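Local coordinates for protein Rab GDP-dissociation inhibitor (Saccharomyces cerevisiae, PDB 2BCG) that keeps Rab GTPases such as Sec4 in their GDP-bound state by blocking nucleotide release, and extracts GDP-bound Ypt7 from vacuolar membranes, at residues 19-24 / 424-429; 368-371 / 377-380. All coordinates share one frame; numbering follows the deposited sequence.

Contact 1. Residues 19-24 / 424-429; sequences TGITEC and ESMTDD
The carboxylate of Asp429 carries the methyl CG2 of Thr22 above one side of its plane, nearest to OD2 at 4.0 Å. A water also reaches OD2, donating to it over 2.7 Å, and that water accepts from Thr22 OG1 at 2.8 Å, so the hydroxyl and the carboxylate are joined through a single molecule. The backbone N of Arg415 is a further donor to OD2, which gives this buried oxygen two bonds. Beside the polar bridge, Met426 runs alongside Thr22 in the opposite direction and brings CG to 3.3 Å from OG1. Its chain leaves anti to the backbone N (chi1 180°) and then bends at both chi2 and chi3, which carries CE round to CG1 of Ile21, 3.9 Å away; the two side chains cross nearly at right angles. Ile21 also packs on Leu244 and Phe248 of helix 243-254. Thus the first turns of helices 21-32 and 424-438 face each other, with Gly20 as N-cap of the former. Strand 14-17, the glycine-containing turn, helix 21-32 and strand 37-40 form the beta-alpha-beta unit characteristic of Rossmann-like dinucleotide-binding folds, to which the Rab GDI family is related.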
loop_
_atom_site.group_PDB
_atom_site.type_symbol
_atom_site.label_atom_id
_atom_site.label_comp_id
_atom_site.label_asym_id
_atom_site.label_seq_id
_atom_site.Cartn_x
_atom_site.Cartn_y
_atom_site.Cartn_z
ATOM N N THR A 19 -8.235 8.552 -2.834
ATOM C CA THR A 19 -6.874 8.006 -2.789
ATOM C C THR A 19 -6.847 6.521 -2.461
ATOM O O THR A 19 -5.892 6.042 -1.835
ATOM C CB THR A 19 -5.979 8.774 -1.792
ATOM O OG1 THR A 19 -6.563 8.737 -0.472
ATOM C CG2 THR A 19 -5.799 10.226 -2.211
ATOM N N GLY A 20 -7.859 5.775 -2.917
ATOM C CA GLY A 20 -7.675 4.331 -3.061
ATOM C C GLY A 20 -6.501 3.938 -3.932
ATOM O O GLY A 20 -6.048 4.708 -4.803
ATOM N N ILE A 21 -6.033 2.708 -3.750
ATOM C CA ILE A 21 -4.863 2.253 -4.502
ATOM C C ILE A 21 -5.018 2.345 -6.058
ATOM O O ILE A 21 -4.070 2.695 -6.747
ATOM C CB ILE A 21 -4.466 0.819 -4.056
ATOM C CG1 ILE A 21 -3.166 0.347 -4.716
ATOM C CG2 ILE A 21 -5.603 -0.185 -4.261
ATOM C CD1 ILE A 21 -2.008 1.260 -4.544
ATOM N N THR A 22 -6.173 1.997 -6.610
ATOM C CA THR A 22 -6.322 2.095 -8.069
ATOM C C THR A 22 -6.018 3.516 -8.535
ATOM O O THR A 22 -5.240 3.706 -9.485
ATOM C CB THR A 22 -7.724 1.687 -8.480
ATOM O OG1 THR A 22 -7.965 0.356 -8.043
ATOM C CG2 THR A 22 -7.925 1.816 -9.996
ATOM N N GLU A 23 -6.575 4.499 -7.830
ATOM C CA GLU A 23 -6.402 5.916 -8.205
ATOM C C GLU A 23 -4.969 6.367 -7.975
ATOM O O GLU A 23 -4.408 7.132 -8.767
ATOM C CB GLU A 23 -7.331 6.830 -7.411
ATOM C CG GLU A 23 -8.749 6.881 -7.935
ATOM C CD GLU A 23 -9.538 5.601 -7.723
ATOM O OE1 GLU A 23 -10.442 5.320 -8.555
ATOM O OE2 GLU A 23 -9.335 4.926 -6.685
ATOM N N CYS A 24 -4.384 5.955 -6.845
ATOM C CA CYS A 24 -3.014 6.368 -6.561
ATOM C C CYS A 24 -2.044 5.765 -7.610
ATOM O O CYS A 24 -1.139 6.455 -8.040
ATOM C CB CYS A 24 -2.589 5.992 -5.144
ATOM S SG CYS A 24 -3.485 6.909 -3.881
ATOM N N GLU A 424 -4.744 -8.958 -8.224
ATOM C CA GLU A 424 -4.665 -9.021 -9.692
ATOM C C GLU A 424 -5.840 -8.325 -10.381
ATOM O O GLU A 424 -5.651 -7.635 -11.402
ATOM C CB GLU A 424 -4.509 -10.463 -10.170
ATOM C CG GLU A 424 -3.528 -10.612 -11.286
ATOM C CD GLU A 424 -2.109 -10.090 -10.976
ATOM O OE1 GLU A 424 -1.651 -10.061 -9.793
ATOM O OE2 GLU A 424 -1.451 -9.694 -11.946
ATOM N N SER A 425 -7.059 -8.471 -9.858
ATOM C CA SER A 425 -8.188 -7.801 -10.517
ATOM C C SER A 425 -8.079 -6.253 -10.380
ATOM O O SER A 425 -8.583 -5.511 -11.240
ATOM C CB SER A 425 -9.546 -8.302 -10.012
ATOM O OG SER A 425 -9.700 -7.998 -8.638
ATOM N N MET A 426 -7.409 -5.767 -9.333
ATOM C CA MET A 426 -7.215 -4.318 -9.140
ATOM C C MET A 426 -6.229 -3.819 -10.203
ATOM O O MET A 426 -6.494 -2.788 -10.828
ATOM C CB MET A 426 -6.751 -4.015 -7.701
ATOM C CG MET A 426 -6.501 -2.531 -7.356
ATOM S SD MET A 426 -4.910 -1.912 -8.012
ATOM C CE MET A 426 -3.765 -2.851 -6.941
ATOM N N THR A 427 -5.141 -4.559 -10.467
ATOM C CA THR A 427 -4.207 -4.115 -11.526
ATOM C C THR A 427 -4.823 -4.282 -12.924
ATOM O O THR A 427 -4.524 -3.513 -13.839
ATOM C CB THR A 427 -2.821 -4.760 -11.437
ATOM O OG1 THR A 427 -2.966 -6.168 -11.328
ATOM C CG2 THR A 427 -2.099 -4.240 -10.204
ATOM N N ASP A 428 -5.665 -5.294 -13.105
ATOM C CA ASP A 428 -6.440 -5.375 -14.362
ATOM C C ASP A 428 -7.224 -4.078 -14.559
ATOM O O ASP A 428 -7.287 -3.549 -15.685
ATOM C CB ASP A 428 -7.394 -6.581 -14.392
ATOM C CG ASP A 428 -6.661 -7.896 -14.530
ATOM O OD1 ASP A 428 -7.331 -8.937 -14.324
ATOM O OD2 ASP A 428 -5.451 -7.906 -14.854
ATOM N N ASP A 429 -7.852 -3.587 -13.474
ATOM C CA ASP A 429 -8.654 -2.360 -13.536
ATOM C C ASP A 429 -7.746 -1.161 -13.848
ATOM O O ASP A 429 -8.051 -0.350 -14.728
ATOM C CB ASP A 429 -9.400 -2.137 -12.217
ATOM C CG ASP A 429 -10.546 -1.149 -12.339
ATOM O OD1 ASP A 429 -11.093 -0.986 -13.476
ATOM O OD2 ASP A 429 -10.922 -0.559 -11.303
HETATM O O HOH W 1 -10.355 -0.935 -8.649
#

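Contact 2. Residues 368-371 / 377-380; sequences TIIE and IELE
Glu378 reaches across to the end of residues 368-371, its chain extended beyond CG (chi2 177°), and takes the backbone N-H of Glu371 on OE2 at 2.9 Å. The bond is nearly straight, 167° at the hydrogen, and the donor arrives on the syn side, 23° out of the carboxylate plane. The same oxygen forms a salt bridge with Arg341 NH1, while OE1 is hydrogen-bonded to Thr372 OG1, so both carboxylate oxygens are held and the rotation of the group is fixed. Close against it lie carbon atoms: CG2 of Ile370 approaches OE1 to 3.4 Å, its side chain crossing that of Glu378 at about a right angle, and CG of Glu371 stands 3.6 Å from OE2. The carboxylate of Glu371 is bonded through OE2 to the backbone N of Lys342; its OE2 comes no nearer than 5.1 Å to OE2 of Glu378, and Arg341 would probably ease the repulsion between them. The fold here is a beta-to-alpha connection, strand 362-369 of the mixed sheet turning back through a short loop into the short, weakly bonded helix 375-378. Next along the chain, Leu379 sends CD2 to within 3.7 Å of CG2 of Thr368, the two side chains passing in opposite directions. Leu379 also touches Ala313 on the neighbouring strand 303-317, whereas OG1 of Thr368 is hydrogen-bonded to the carbonyl O of Asp344.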
loop_
_atom_site.group_PDB
_atom_site.type_symbol
_atom_site.label_atom_id
_atom_site.label_comp_id
_atom_site.label_asym_id
_atom_site.label_seq_id
_atom_site.Cartn_x
_atom_site.Cartn_y
_atom_site.Cartn_z
ATOM N N THR A 368 -16.630 -13.128 2.253
ATOM C CA THR A 368 -17.267 -13.896 1.199
ATOM C C THR A 368 -18.380 -13.042 0.622
ATOM O O THR A 368 -18.790 -12.037 1.226
ATOM C CB THR A 368 -17.831 -15.228 1.757
ATOM O OG1 THR A 368 -18.159 -16.116 0.672
ATOM C CG2 THR A 368 -19.066 -14.965 2.644
ATOM N N ILE A 369 -18.816 -13.422 -0.570
ATOM C CA ILE A 369 -20.007 -12.851 -1.166
ATOM C C ILE A 369 -21.224 -13.462 -0.438
ATOM O O ILE A 369 -21.342 -14.683 -0.289
ATOM C CB ILE A 369 -20.045 -13.241 -2.658
ATOM C CG1 ILE A 369 -18.916 -12.555 -3.444
ATOM C CG2 ILE A 369 -21.432 -12.984 -3.271
ATOM C CD1 ILE A 369 -18.887 -11.060 -3.342
ATOM N N ILE A 370 -22.082 -12.591 0.066
ATOM C CA ILE A 370 -23.264 -12.995 0.809
ATOM C C ILE A 370 -24.207 -13.758 -0.119
ATOM O O ILE A 370 -24.490 -13.303 -1.235
ATOM C CB ILE A 370 -23.939 -11.746 1.430
ATOM C CG1 ILE A 370 -23.088 -11.174 2.557
ATOM C CG2 ILE A 370 -25.358 -12.059 1.987
ATOM C CD1 ILE A 370 -23.482 -9.755 2.929
ATOM N N GLU A 371 -24.680 -14.915 0.346
ATOM C CA GLU A 371 -25.690 -15.689 -0.418
ATOM C C GLU A 371 -26.915 -16.075 0.409
ATOM O O GLU A 371 -27.813 -16.765 -0.101
ATOM C CB GLU A 371 -25.081 -16.912 -1.106
ATOM C CG GLU A 371 -24.493 -17.949 -0.139
ATOM C CD GLU A 371 -23.858 -19.109 -0.871
ATOM O OE1 GLU A 371 -24.392 -20.254 -0.756
ATOM O OE2 GLU A 371 -22.844 -18.876 -1.568
ATOM N N ILE A 377 -24.224 -15.522 9.982
ATOM C CA ILE A 377 -24.248 -16.986 10.109
ATOM C C ILE A 377 -23.432 -17.703 9.005
ATOM O O ILE A 377 -22.859 -18.783 9.227
ATOM C CB ILE A 377 -25.712 -17.528 10.155
ATOM C CG1 ILE A 377 -26.464 -16.982 11.387
ATOM C CG2 ILE A 377 -25.760 -19.062 10.047
ATOM C CD1 ILE A 377 -25.606 -16.446 12.558
ATOM N N GLU A 378 -23.362 -17.093 7.820
ATOM C CA GLU A 378 -22.619 -17.676 6.702
ATOM C C GLU A 378 -21.169 -17.841 7.076
ATOM O O GLU A 378 -20.497 -18.756 6.573
ATOM C CB GLU A 378 -22.702 -16.791 5.468
ATOM C CG GLU A 378 -24.075 -16.837 4.831
ATOM C CD GLU A 378 -24.183 -15.908 3.641
ATOM O OE1 GLU A 378 -25.081 -15.043 3.675
ATOM O OE2 GLU A 378 -23.370 -16.045 2.694
ATOM N N LEU A 379 -20.678 -16.943 7.933
ATOM C CA LEU A 379 -19.253 -16.987 8.314
ATOM C C LEU A 379 -18.935 -17.957 9.443
ATOM O O LEU A 379 -17.745 -18.154 9.747
ATOM C CB LEU A 379 -18.763 -15.599 8.719
ATOM C CG LEU A 379 -18.915 -14.549 7.609
ATOM C CD1 LEU A 379 -18.189 -13.277 7.996
ATOM C CD2 LEU A 379 -18.397 -15.109 6.278
ATOM N N GLU A 380 -19.963 -18.523 10.085
ATOM C CA GLU A 380 -19.719 -19.403 11.241
ATOM C C GLU A 380 -18.617 -20.488 11.011
ATOM O O GLU A 380 -17.761 -20.662 11.883
ATOM C CB GLU A 380 -21.027 -19.985 11.804
ATOM C CG GLU A 380 -20.892 -20.702 13.179
ATOM C CD GLU A 380 -20.330 -19.835 14.334
ATOM O OE1 GLU A 380 -20.259 -18.580 14.259
ATOM O OE2 GLU A 380 -19.963 -20.445 15.370
#

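In the fold
Contact 2 is local, its segments only six residues apart in sequence, and lies nested within the long loop that contact 1 closes between residues near the two chain ends. The two centres are 25 Å apart, and the nearest atoms stay about 11 Å from each other. The two contacts are associated with different sheets: helix 21-32 follows strand 14-17 of the five-stranded parallel sheet and helix 424-438 comes after its edge strand 411-413, whereas contact 2 sits at the end of strand 362-369 in the seven-stranded mixed sheet. Contact 1 therefore brings the first and last helices of the chain together, while contact 2 joins the end of one strand of the mixed sheet to the short helix that follows it.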